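Local coordinates for protein peroxinectin A (Dictyostelium discoideum, PDB 6ERC) that uses hydrogen peroxide to oxidise phenolic donors, and also iodide and thiocyanate, as a secreted heme peroxidase of the social amoeba, at residues I33-N38 / Y116-A121; W93-P98 / N383-R388; H390-Y395 / I433-G438. One frame throughout, in Å; residues are numbered along the deposited sequence.

Interaction 1: I33-N38 / Y116-A121; sequences IKFNKN and YFRTRA. With BMA (beta-D-mannopyranose), chain H.
The guanidinium of Arg118 is hydrogen-bonded to two consecutive backbone carbonyls of the 33-38 loop. NH2 of Arg118 donates to Phe35 O at 2.8 Å (N-H...O 150°), and NH1 of Arg118 gives a weak second bond to the same oxygen. NH1 of Arg118 also lies 2.6 Å from Asn36 O, in a more bent bond. Both oxygens lie at the edge of the guanidinium, tilted somewhat from its plane, and each donor stands above the plane of its carbonyl. The chain bends at chi3 (68°), which places NE; this atom forms a salt bridge with Asp389, and bonds at both ends of the group probably limit its rotation. Arg118 belongs to strand 113-124 of the four-stranded antiparallel sheet of this animal-type heme peroxidase, so its side chain ties the sheet to the loop that leads to helix 48-56. Van der Waals contacts fill in around these bonds. The planes of the Phe35 ring and the guanidinium stand 81° apart, with CD1 of Phe35 3.5 Å from NH2 of Arg118. Three residues farther along the strand, CB of Ala121 receives CD of Lys37 from the loop, at 3.7 Å. The glycan forms a separate polar contact: NH2 of Arg120 donates an almost straight bond to O3 of the mannose, 2.5 Å away.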
loop_
_atom_site.group_PDB
_atom_site.type_symbol
_atom_site.label_atom_id
_atom_site.label_comp_id
_atom_site.label_asym_id
_atom_site.label_seq_id
_atom_site.Cartn_x
_atom_site.Cartn_y
_atom_site.Cartn_z
ATOM N N ILE A 33 -4.348 -14.442 -17.868
ATOM C CA ILE A 33 -3.802 -15.594 -18.576
ATOM C C ILE A 33 -3.657 -16.732 -17.578
ATOM O O ILE A 33 -3.501 -16.509 -16.374
ATOM C CB ILE A 33 -2.458 -15.266 -19.264
ATOM C CG1 ILE A 33 -1.429 -14.750 -18.255
ATOM C CG2 ILE A 33 -2.666 -14.252 -20.373
ATOM C CD1 ILE A 33 -0.016 -14.683 -18.816
ATOM N N LYS A 34 -3.713 -17.965 -18.078
ATOM C CA LYS A 34 -3.648 -19.135 -17.210
ATOM C C LYS A 34 -2.432 -19.058 -16.297
ATOM O O LYS A 34 -1.299 -18.890 -16.758
ATOM C CB LYS A 34 -3.599 -20.412 -18.053
ATOM C CG LYS A 34 -4.804 -20.602 -18.961
ATOM C CD LYS A 34 -4.970 -22.055 -19.393
ATOM C CE LYS A 34 -3.773 -22.564 -20.177
ATOM N NZ LYS A 34 -3.987 -23.962 -20.657
ATOM N N PHE A 35 -2.673 -19.174 -14.991
ATOM C CA PHE A 35 -1.609 -19.111 -13.999
ATOM C C PHE A 35 -1.410 -20.424 -13.254
ATOM O O PHE A 35 -0.507 -20.511 -12.417
ATOM C CB PHE A 35 -1.874 -17.973 -12.996
ATOM C CG PHE A 35 -3.276 -17.946 -12.448
ATOM C CD1 PHE A 35 -3.634 -18.744 -11.376
ATOM C CD2 PHE A 35 -4.230 -17.105 -12.995
ATOM C CE1 PHE A 35 -4.918 -18.716 -10.870
ATOM C CE2 PHE A 35 -5.517 -17.072 -12.493
ATOM C CZ PHE A 35 -5.860 -17.877 -11.429
ATOM N N ASN A 36 -2.220 -21.444 -13.536
ATOM C CA ASN A 36 -2.009 -22.793 -13.013
ATOM C C ASN A 36 -1.849 -22.770 -11.489
ATOM O O ASN A 36 -0.785 -23.046 -10.934
ATOM C CB ASN A 36 -0.791 -23.428 -13.692
ATOM C CG ASN A 36 -0.750 -24.929 -13.529
ATOM O OD1 ASN A 36 -1.431 -25.658 -14.244
ATOM N ND2 ASN A 36 0.055 -25.401 -12.590
ATOM N N LYS A 37 -2.962 -22.442 -10.828
ATOM C CA LYS A 37 -2.959 -22.193 -9.388
ATOM C C LYS A 37 -2.232 -23.293 -8.621
ATOM O O LYS A 37 -1.295 -23.025 -7.860
ATOM C CB LYS A 37 -4.399 -22.060 -8.883
ATOM C CG LYS A 37 -4.504 -21.682 -7.409
ATOM C CD LYS A 37 -5.883 -21.988 -6.838
ATOM C CE LYS A 37 -6.092 -23.480 -6.591
ATOM N NZ LYS A 37 -5.148 -24.027 -5.572
ATOM N N ASN A 38 -2.667 -24.542 -8.795
ATOM C CA ASN A 38 -2.149 -25.634 -7.978
ATOM C C ASN A 38 -0.682 -25.939 -8.254
ATOM O O ASN A 38 -0.034 -26.588 -7.424
ATOM C CB ASN A 38 -2.992 -26.889 -8.199
ATOM C CG ASN A 38 -4.411 -26.728 -7.701
ATOM O OD1 ASN A 38 -4.654 -26.067 -6.690
ATOM N ND2 ASN A 38 -5.360 -27.325 -8.415
ATOM N N TYR A 116 8.772 -17.923 -1.580
ATOM C CA TYR A 116 7.584 -17.267 -2.109
ATOM C C TYR A 116 6.409 -18.222 -2.009
ATOM O O TYR A 116 6.524 -19.397 -2.373
ATOM C CB TYR A 116 7.770 -16.822 -3.561
ATOM C CG TYR A 116 6.527 -16.195 -4.154
ATOM C CD1 TYR A 116 5.533 -16.980 -4.726
ATOM C CD2 TYR A 116 6.344 -14.819 -4.139
ATOM C CE1 TYR A 116 4.399 -16.414 -5.264
ATOM C CE2 TYR A 116 5.212 -14.243 -4.679
ATOM C CZ TYR A 116 4.243 -15.045 -5.238
ATOM O OH TYR A 116 3.113 -14.477 -5.776
ATOM N N PHE A 117 5.281 -17.708 -1.530
ATOM C CA PHE A 117 4.055 -18.477 -1.391
ATOM C C PHE A 117 2.955 -17.793 -2.185
ATOM O O PHE A 117 2.786 -16.574 -2.095
ATOM C CB PHE A 117 3.664 -18.612 0.076
ATOM C CG PHE A 117 4.593 -19.480 0.865
ATOM C CD1 PHE A 117 5.752 -18.958 1.412
ATOM C CD2 PHE A 117 4.314 -20.822 1.052
ATOM C CE1 PHE A 117 6.615 -19.760 2.137
ATOM C CE2 PHE A 117 5.170 -21.628 1.775
ATOM C CZ PHE A 117 6.323 -21.099 2.319
ATOM N N ARG A 118 2.218 -18.577 -2.962
ATOM C CA ARG A 118 1.231 -18.011 -3.866
ATOM C C ARG A 118 0.036 -17.471 -3.090
ATOM O O ARG A 118 -0.304 -17.953 -2.005
ATOM C CB ARG A 118 0.779 -19.057 -4.885
ATOM C CG ARG A 118 1.909 -19.560 -5.779
ATOM C CD ARG A 118 1.392 -20.399 -6.939
ATOM N NE ARG A 118 0.631 -19.604 -7.899
ATOM C CZ ARG A 118 0.187 -20.059 -9.068
ATOM N NH1 ARG A 118 0.428 -21.309 -9.435
ATOM N NH2 ARG A 118 -0.498 -19.261 -9.873
ATOM N N THR A 119 -0.599 -16.454 -3.662
ATOM C CA THR A 119 -1.711 -15.786 -3.004
ATOM C C THR A 119 -2.902 -16.718 -2.850
ATOM O O THR A 119 -3.188 -17.539 -3.724
ATOM C CB THR A 119 -2.120 -14.549 -3.797
ATOM O OG1 THR A 119 -0.966 -13.728 -4.007
ATOM C CG2 THR A 119 -3.180 -13.751 -3.043
ATOM N N ARG A 120 -3.600 -16.581 -1.725
ATOM C CA ARG A 120 -4.824 -17.335 -1.512
ATOM C C ARG A 120 -5.783 -17.110 -2.665
ATOM O O ARG A 120 -6.013 -15.980 -3.109
ATOM C CB ARG A 120 -5.483 -16.922 -0.196
ATOM C CG ARG A 120 -6.790 -17.645 0.138
ATOM C CD ARG A 120 -7.436 -17.035 1.363
ATOM N NE ARG A 120 -8.834 -17.427 1.525
ATOM C CZ ARG A 120 -9.613 -17.011 2.520
ATOM N NH1 ARG A 120 -9.135 -16.191 3.451
ATOM N NH2 ARG A 120 -10.875 -17.414 2.589
ATOM N N ALA A 121 -6.341 -18.214 -3.141
ATOM C CA ALA A 121 -7.280 -18.188 -4.248
ATOM C C ALA A 121 -8.456 -19.096 -3.925
ATOM O O ALA A 121 -8.392 -19.950 -3.034
ATOM C CB ALA A 121 -6.622 -18.613 -5.577
HETATM C C1 BMA H . -12.546 -20.665 -1.771
HETATM C C2 BMA H . -11.854 -20.924 -0.391
HETATM C C3 BMA H . -12.537 -20.057 0.694
HETATM C C4 BMA H . -14.075 -19.986 0.472
HETATM C C5 BMA H . -14.497 -21.143 -0.450
HETATM C C6 BMA H . -16.001 -21.271 -0.633
HETATM O O2 BMA H . -10.485 -20.541 -0.420
HETATM O O3 BMA H . -11.979 -18.759 0.739
HETATM O O4 BMA H . -14.757 -20.115 1.710
HETATM O O5 BMA H . -13.935 -20.903 -1.747
HETATM O O6 BMA H . -16.389 -22.655 -0.515
#

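Interaction 2: W93-P98 / N383-R388; sequences WPIKVP and NLQRNR. With HEM (protoporphyrin IX containing Fe), chain F.
Gln385 reaches from its helix between Ile95 and the indole of Trp93. Its CB already points at strand 91-96, and CG, lying anti to the carbonyl carbon (chi1 -69°), meets both CG1 and CD1 of Ile95, the latter at 3.6 Å. The two side chains slide past each other in opposite directions. The chain then bends at chi2 (-77°), and CD lies 3.8 Å from Ile95 CG1 while also nearing Trp93 CH2. This packing sets helix 379-390, whose Arg386 binds a heme propionate, against an edge strand of the four-stranded antiparallel sheet. At the tip the amide divides. NE2 sits 3.2 Å above the indole plane, over its centre, and its nearest ring atom is Trp93 CD2 at 3.3 Å; amide and ring planes are 47° apart. OE1 is turned toward the benzene end of the indole, 3.7 Å from Trp93 CZ2, and accepts a hydrogen bond from Ser48. One turn later, CB of Arg388 touches the ring edge in its plane, 3.7 Å from Trp93 CH2. On another side of the helix, Arg386 NH2 donates to O2A of the heme propionate at 2.8 Å, with NE of Arg386 bonded to O1A.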
loop_
_atom_site.group_PDB
_atom_site.type_symbol
_atom_site.label_atom_id
_atom_site.label_comp_id
_atom_site.label_asym_id
_atom_site.label_seq_id
_atom_site.Cartn_x
_atom_site.Cartn_y
_atom_site.Cartn_z
ATOM N N TRP A 93 5.664 -21.475 -4.496
ATOM C CA TRP A 93 6.283 -21.343 -5.814
ATOM C C TRP A 93 7.569 -20.548 -5.618
ATOM O O TRP A 93 7.608 -19.336 -5.876
ATOM C CB TRP A 93 5.359 -20.655 -6.817
ATOM C CG TRP A 93 6.023 -20.369 -8.142
ATOM C CD1 TRP A 93 7.036 -21.078 -8.724
ATOM C CD2 TRP A 93 5.728 -19.288 -9.038
ATOM N NE1 TRP A 93 7.384 -20.510 -9.924
ATOM C CE2 TRP A 93 6.597 -19.411 -10.141
ATOM C CE3 TRP A 93 4.814 -18.233 -9.014
ATOM C CZ2 TRP A 93 6.576 -18.517 -11.210
ATOM C CZ3 TRP A 93 4.796 -17.347 -10.076
ATOM C CH2 TRP A 93 5.669 -17.494 -11.159
ATOM N N PRO A 94 8.642 -21.196 -5.163
ATOM C CA PRO A 94 9.855 -20.453 -4.803
ATOM C C PRO A 94 10.383 -19.605 -5.951
ATOM O O PRO A 94 10.114 -19.853 -7.129
ATOM C CB PRO A 94 10.850 -21.559 -4.425
ATOM C CG PRO A 94 9.995 -22.723 -4.046
ATOM C CD PRO A 94 8.790 -22.641 -4.928
ATOM N N ILE A 95 11.142 -18.579 -5.582
ATOM C CA ILE A 95 11.797 -17.705 -6.547
ATOM C C ILE A 95 13.170 -18.282 -6.851
ATOM O O ILE A 95 14.022 -18.378 -5.962
ATOM C CB ILE A 95 11.911 -16.270 -6.016
ATOM C CG1 ILE A 95 10.534 -15.776 -5.579
ATOM C CG2 ILE A 95 12.536 -15.362 -7.074
ATOM C CD1 ILE A 95 10.459 -14.296 -5.228
ATOM N N LYS A 96 13.384 -18.664 -8.106
ATOM C CA LYS A 96 14.655 -19.251 -8.502
ATOM C C LYS A 96 15.730 -18.175 -8.589
ATOM O O LYS A 96 15.503 -17.096 -9.145
ATOM C CB LYS A 96 14.509 -19.970 -9.844
ATOM C CG LYS A 96 13.730 -21.274 -9.765
ATOM C CD LYS A 96 13.719 -22.002 -11.103
ATOM C CE LYS A 96 13.074 -23.375 -10.981
ATOM N NZ LYS A 96 12.918 -24.046 -12.302
ATOM N N VAL A 97 16.896 -18.467 -8.026
ATOM C CA VAL A 97 18.051 -17.581 -8.081
ATOM C C VAL A 97 18.940 -18.041 -9.236
ATOM O O VAL A 97 19.358 -19.210 -9.241
ATOM C CB VAL A 97 18.829 -17.584 -6.758
ATOM C CG1 VAL A 97 20.077 -16.710 -6.860
ATOM C CG2 VAL A 97 17.934 -17.115 -5.620
ATOM N N PRO A 98 19.242 -17.189 -10.211
ATOM C CA PRO A 98 20.197 -17.581 -11.252
ATOM C C PRO A 98 21.519 -18.027 -10.644
ATOM O O PRO A 98 21.990 -17.465 -9.655
ATOM C CB PRO A 98 20.359 -16.305 -12.083
ATOM C CG PRO A 98 19.095 -15.560 -11.872
ATOM C CD PRO A 98 18.666 -15.858 -10.471
ATOM N N ASN A 383 7.371 -8.886 -6.682
ATOM C CA ASN A 383 6.325 -8.276 -7.495
ATOM C C ASN A 383 6.140 -9.031 -8.804
ATOM O O ASN A 383 5.012 -9.356 -9.189
ATOM C CB ASN A 383 6.655 -6.807 -7.755
ATOM C CG ASN A 383 6.692 -5.985 -6.480
ATOM O OD1 ASN A 383 5.942 -6.242 -5.540
ATOM N ND2 ASN A 383 7.570 -4.992 -6.442
ATOM N N LEU A 384 7.241 -9.323 -9.503
ATOM C CA LEU A 384 7.154 -10.092 -10.741
ATOM C C LEU A 384 6.477 -11.434 -10.502
ATOM O O LEU A 384 5.590 -11.840 -11.261
ATOM C CB LEU A 384 8.548 -10.291 -11.335
ATOM C CG LEU A 384 9.053 -9.223 -12.309
ATOM C CD1 LEU A 384 8.213 -9.192 -13.581
ATOM C CD2 LEU A 384 9.083 -7.853 -11.659
ATOM N N GLN A 385 6.882 -12.139 -9.445
ATOM C CA GLN A 385 6.219 -13.391 -9.095
ATOM C C GLN A 385 4.723 -13.184 -8.904
ATOM O O GLN A 385 3.906 -13.936 -9.448
ATOM C CB GLN A 385 6.837 -13.969 -7.825
ATOM C CG GLN A 385 8.241 -14.473 -8.008
ATOM C CD GLN A 385 8.295 -15.817 -8.704
ATOM O OE1 GLN A 385 8.829 -15.936 -9.805
ATOM N NE2 GLN A 385 7.743 -16.839 -8.061
ATOM N N ARG A 386 4.347 -12.163 -8.125
ATOM C CA ARG A 386 2.940 -11.943 -7.808
ATOM C C ARG A 386 2.128 -11.674 -9.068
ATOM O O ARG A 386 1.011 -12.182 -9.215
ATOM C CB ARG A 386 2.805 -10.783 -6.817
ATOM C CG ARG A 386 1.445 -10.679 -6.133
ATOM C CD ARG A 386 1.220 -11.799 -5.129
ATOM N NE ARG A 386 2.273 -11.867 -4.120
ATOM C CZ ARG A 386 2.362 -12.818 -3.195
ATOM N NH1 ARG A 386 1.461 -13.790 -3.144
ATOM N NH2 ARG A 386 3.357 -12.802 -2.319
ATOM N N ASN A 387 2.670 -10.874 -9.989
ATOM C CA ASN A 387 1.987 -10.645 -11.258
ATOM C C ASN A 387 1.838 -11.945 -12.037
ATOM O O ASN A 387 0.772 -12.224 -12.600
ATOM C CB ASN A 387 2.746 -9.608 -12.086
ATOM C CG ASN A 387 2.646 -8.210 -11.509
ATOM O OD1 ASN A 387 1.730 -7.457 -11.833
ATOM N ND2 ASN A 387 3.597 -7.854 -10.655
ATOM N N ARG A 388 2.900 -12.754 -12.082
ATOM C CA ARG A 388 2.831 -14.038 -12.768
ATOM C C ARG A 388 2.001 -15.043 -11.983
ATOM O O ARG A 388 1.383 -15.937 -12.575
ATOM C CB ARG A 388 4.244 -14.568 -13.007
ATOM C CG ARG A 388 5.065 -13.684 -13.930
ATOM C CD ARG A 388 6.532 -14.056 -13.923
ATOM N NE ARG A 388 7.304 -13.211 -14.829
ATOM C CZ ARG A 388 8.586 -13.400 -15.122
ATOM N NH1 ARG A 388 9.252 -14.412 -14.580
ATOM N NH2 ARG A 388 9.203 -12.578 -15.960
HETATM C CHA HEM F . 2.961 -4.996 -1.328
HETATM C CHB HEM F . 6.921 -3.786 1.168
HETATM C CHC HEM F . 6.185 0.887 0.030
HETATM C CHD HEM F . 2.362 -0.373 -2.663
HETATM C C1A HEM F . 4.128 -5.075 -0.609
HETATM C C2A HEM F . 4.794 -6.291 -0.214
HETATM C C3A HEM F . 5.892 -5.967 0.474
HETATM C C4A HEM F . 5.951 -4.524 0.540
HETATM C CMA HEM F . 6.919 -6.934 1.103
HETATM C CAA HEM F . 4.298 -7.704 -0.562
HETATM C CBA HEM F . 5.305 -8.296 -1.538
HETATM C CGA HEM F . 4.653 -9.382 -2.353
HETATM O O1A HEM F . 3.702 -9.080 -3.119
HETATM O O2A HEM F . 5.093 -10.555 -2.245
HETATM C C1B HEM F . 7.045 -2.420 1.088
HETATM C C2B HEM F . 8.065 -1.643 1.748
HETATM C C3B HEM F . 7.865 -0.350 1.443
HETATM C C4B HEM F . 6.709 -0.271 0.573
HETATM C CMB HEM F . 9.149 -2.283 2.639
HETATM C CAB HEM F . 8.667 0.900 1.875
HETATM C CBB HEM F . 9.784 0.837 2.607
HETATM C C1C HEM F . 5.092 0.963 -0.806
HETATM C C2C HEM F . 4.540 2.169 -1.398
HETATM C C3C HEM F . 3.474 1.814 -2.146
HETATM C C4C HEM F . 3.334 0.378 -2.040
HETATM C CMC HEM F . 5.164 3.559 -1.144
HETATM C CAC HEM F . 2.479 2.629 -3.014
HETATM C CBC HEM F . 2.489 3.953 -3.182
HETATM C C1D HEM F . 2.167 -1.723 -2.500
HETATM C C2D HEM F . 1.059 -2.488 -3.023
HETATM C C3D HEM F . 1.238 -3.761 -2.659
HETATM C C4D HEM F . 2.448 -3.847 -1.881
HETATM C CMD HEM F . -0.089 -1.907 -3.874
HETATM C CAD HEM F . 0.323 -4.963 -2.953
HETATM C CBD HEM F . -0.810 -4.867 -1.936
HETATM C CGD HEM F . -1.285 -6.237 -1.516
HETATM O O1D HEM F . -0.668 -6.823 -0.590
HETATM O O2D HEM F . -2.278 -6.750 -2.090
HETATM N NA HEM F . 4.861 -4.012 -0.130
HETATM N NB HEM F . 6.234 -1.555 0.380
HETATM N NC HEM F . 4.329 -0.108 -1.220
HETATM N ND HEM F . 2.994 -2.584 -1.807
HETATM FE FE HEM F . 4.560 -2.068 -0.683
#

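Interaction 3: H390-Y395 / I433-G438; sequences HGIPPY and IDSYVG
The Tyr395 ring carries Gly438 on one face: CA of the glycine stands 3.6 Å above the ring plane, offset toward the rim, and makes a CH-pi contact 26° off the ring normal. CD1 and CE1 are the ring atoms beneath the glycine backbone, and CE1 of Tyr395 comes within 3.6 Å of Gly438 C. A side chain on Gly438 would point at the ring and collide with CD1, so the close approach depends on its absence. CG of Tyr395 is anti to the backbone N (chi1 175°), beside the carbonyl carbon, and the ring it carries lies against Gly438, while CB packs against CB of Ile433 at 3.9 Å. Beyond the ring, the hydroxyl is hydrogen-bonded to Glu442. An alanine in place of Tyr395 would probably open a gap beside Gly438 and leave Glu442 without this hydroxyl partner. The contact joins the starts of two helices in the largely helical peroxidase fold: Pro394 is at the N-cap position of helix 395-401 and Asp434 at that of helix 435-441, though the Asp434 side chain makes no capping bond. Backbone and serine bonds hold the two starts together. Tyr395 N donates a nearly straight bond (172°) to Ile433 O at 2.8 Å. OG of Ser435 donates to Pro393 O at 2.7 Å, approaching from above the carbonyl plane. A water adds a second link between Pro393 and Ser435, donating to Pro393 O and accepting from Ser435 N, so that this carbonyl oxygen is gripped by two donors. Beside these bonds CG2 of Ile392 touches CB of Ser435 at 3.7 Å, and Ile392 also packs on helix 294-300. CB of Asp434 points away from the 390-395 segment, and its OD2 bonds to Arg388 and Tyr427.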
loop_
_atom_site.group_PDB
_atom_site.type_symbol
_atom_site.label_atom_id
_atom_site.label_comp_id
_atom_site.label_asym_id
_atom_site.label_seq_id
_atom_site.Cartn_x
_atom_site.Cartn_y
_atom_site.Cartn_z
ATOM N N HIS A 390 -0.713 -14.134 -10.244
ATOM C CA HIS A 390 -2.089 -13.724 -10.494
ATOM C C HIS A 390 -2.483 -13.816 -11.959
ATOM O O HIS A 390 -3.668 -13.661 -12.273
ATOM C CB HIS A 390 -2.313 -12.285 -10.015
ATOM C CG HIS A 390 -2.192 -12.110 -8.532
ATOM N ND1 HIS A 390 -2.689 -11.006 -7.871
ATOM C CD2 HIS A 390 -1.625 -12.893 -7.584
ATOM C CE1 HIS A 390 -2.438 -11.120 -6.579
ATOM N NE2 HIS A 390 -1.792 -12.255 -6.378
ATOM N N GLY A 391 -1.533 -14.048 -12.857
ATOM C CA GLY A 391 -1.846 -14.137 -14.270
ATOM C C GLY A 391 -2.111 -12.796 -14.914
ATOM O O GLY A 391 -2.995 -12.687 -15.773
ATOM N N ILE A 392 -1.375 -11.764 -14.515
ATOM C CA ILE A 392 -1.542 -10.449 -15.144
ATOM C C ILE A 392 -1.152 -10.554 -16.615
ATOM O O ILE A 392 -0.061 -11.071 -16.930
ATOM C CB ILE A 392 -0.689 -9.388 -14.420
ATOM C CG1 ILE A 392 -1.157 -9.217 -12.967
ATOM C CG2 ILE A 392 -0.729 -8.045 -15.162
ATOM C CD1 ILE A 392 -2.561 -8.644 -12.807
ATOM N N PRO A 393 -1.983 -10.102 -17.550
ATOM C CA PRO A 393 -1.636 -10.221 -18.971
ATOM C C PRO A 393 -0.353 -9.479 -19.293
ATOM O O PRO A 393 0.118 -8.653 -18.495
ATOM C CB PRO A 393 -2.837 -9.580 -19.683
ATOM C CG PRO A 393 -3.949 -9.712 -18.732
ATOM C CD PRO A 393 -3.342 -9.567 -17.369
ATOM N N PRO A 394 0.248 -9.749 -20.452
ATOM C CA PRO A 394 1.421 -8.976 -20.875
ATOM C C PRO A 394 1.092 -7.506 -21.096
ATOM O O PRO A 394 -0.064 -7.109 -21.255
ATOM C CB PRO A 394 1.837 -9.655 -22.184
ATOM C CG PRO A 394 1.293 -11.031 -22.084
ATOM C CD PRO A 394 0.015 -10.913 -21.323
ATOM N N TYR A 395 2.154 -6.697 -21.124
ATOM C CA TYR A 395 2.022 -5.249 -21.242
ATOM C C TYR A 395 1.069 -4.859 -22.370
ATOM O O TYR A 395 0.087 -4.143 -22.151
ATOM C CB TYR A 395 3.410 -4.637 -21.454
ATOM C CG TYR A 395 3.427 -3.145 -21.704
ATOM C CD1 TYR A 395 2.996 -2.248 -20.733
ATOM C CD2 TYR A 395 3.905 -2.633 -22.905
ATOM C CE1 TYR A 395 3.023 -0.885 -20.961
ATOM C CE2 TYR A 395 3.936 -1.274 -23.140
ATOM C CZ TYR A 395 3.496 -0.403 -22.167
ATOM O OH TYR A 395 3.527 0.953 -22.406
ATOM N N ILE A 433 6.677 -8.213 -22.705
ATOM C CA ILE A 433 6.985 -7.409 -21.529
ATOM C C ILE A 433 5.942 -7.653 -20.449
ATOM O O ILE A 433 4.735 -7.703 -20.723
ATOM C CB ILE A 433 7.056 -5.917 -21.903
ATOM C CG1 ILE A 433 8.116 -5.685 -22.987
ATOM C CG2 ILE A 433 7.381 -5.082 -20.680
ATOM C CD1 ILE A 433 8.120 -4.280 -23.560
ATOM N N ASP A 434 6.403 -7.813 -19.211
ATOM C CA ASP A 434 5.496 -7.876 -18.073
ATOM C C ASP A 434 4.820 -6.523 -17.871
ATOM O O ASP A 434 5.481 -5.480 -17.901
ATOM C CB ASP A 434 6.255 -8.276 -16.807
ATOM C CG ASP A 434 6.458 -9.773 -16.693
ATOM O OD1 ASP A 434 5.449 -10.507 -16.695
ATOM O OD2 ASP A 434 7.621 -10.216 -16.600
ATOM N N SER A 435 3.501 -6.538 -17.659
ATOM C CA SER A 435 2.766 -5.289 -17.475
ATOM C C SER A 435 3.412 -4.413 -16.409
ATOM O O SER A 435 3.459 -3.185 -16.548
ATOM C CB SER A 435 1.311 -5.584 -17.107
ATOM O OG SER A 435 0.580 -6.021 -18.238
ATOM N N TYR A 436 3.927 -5.026 -15.342
ATOM C CA TYR A 436 4.515 -4.254 -14.252
ATOM C C TYR A 436 5.723 -3.453 -14.726
ATOM O O TYR A 436 5.838 -2.256 -14.437
ATOM C CB TYR A 436 4.896 -5.187 -13.104
ATOM C CG TYR A 436 5.516 -4.480 -11.920
ATOM C CD1 TYR A 436 4.848 -3.447 -11.274
ATOM C CD2 TYR A 436 6.764 -4.855 -11.441
ATOM C CE1 TYR A 436 5.412 -2.801 -10.188
ATOM C CE2 TYR A 436 7.334 -4.216 -10.356
ATOM C CZ TYR A 436 6.654 -3.192 -9.734
ATOM O OH TYR A 436 7.222 -2.558 -8.655
ATOM N N VAL A 437 6.638 -4.092 -15.462
ATOM C CA VAL A 437 7.834 -3.382 -15.902
ATOM C C VAL A 437 7.487 -2.410 -17.021
ATOM O O VAL A 437 8.094 -1.337 -17.135
ATOM C CB VAL A 437 8.947 -4.364 -16.337
ATOM C CG1 VAL A 437 9.069 -5.541 -15.362
ATOM C CG2 VAL A 437 8.736 -4.862 -17.756
ATOM N N GLY A 438 6.511 -2.756 -17.859
ATOM C CA GLY A 438 6.141 -1.870 -18.950
ATOM C C GLY A 438 5.546 -0.567 -18.455
ATOM O O GLY A 438 5.968 0.518 -18.865
HETATM O O HOH W 1 2.171 -9.081 -16.998
#

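From the N terminus, the 33-38 loop comes first, and interaction 1 closes when the chain reaches 116-121 on strand 113-124. Inside that loop lies 93-98, on the neighbouring strand 91-96, whose partner 383-388 comes much later; interactions 1 and 2 therefore cross. Interaction 3 follows both in series, closing a short loop from the residues after helix 379-390 to 433-438. The three also touch in space. Thr119 bonds to Arg386 and His390, joining the sheet to helix 379-390 and its end, while Ile33 is bonded to Gly391. A salt bridge from Arg388 to Asp434 connects that helix to the start of helix 435-441.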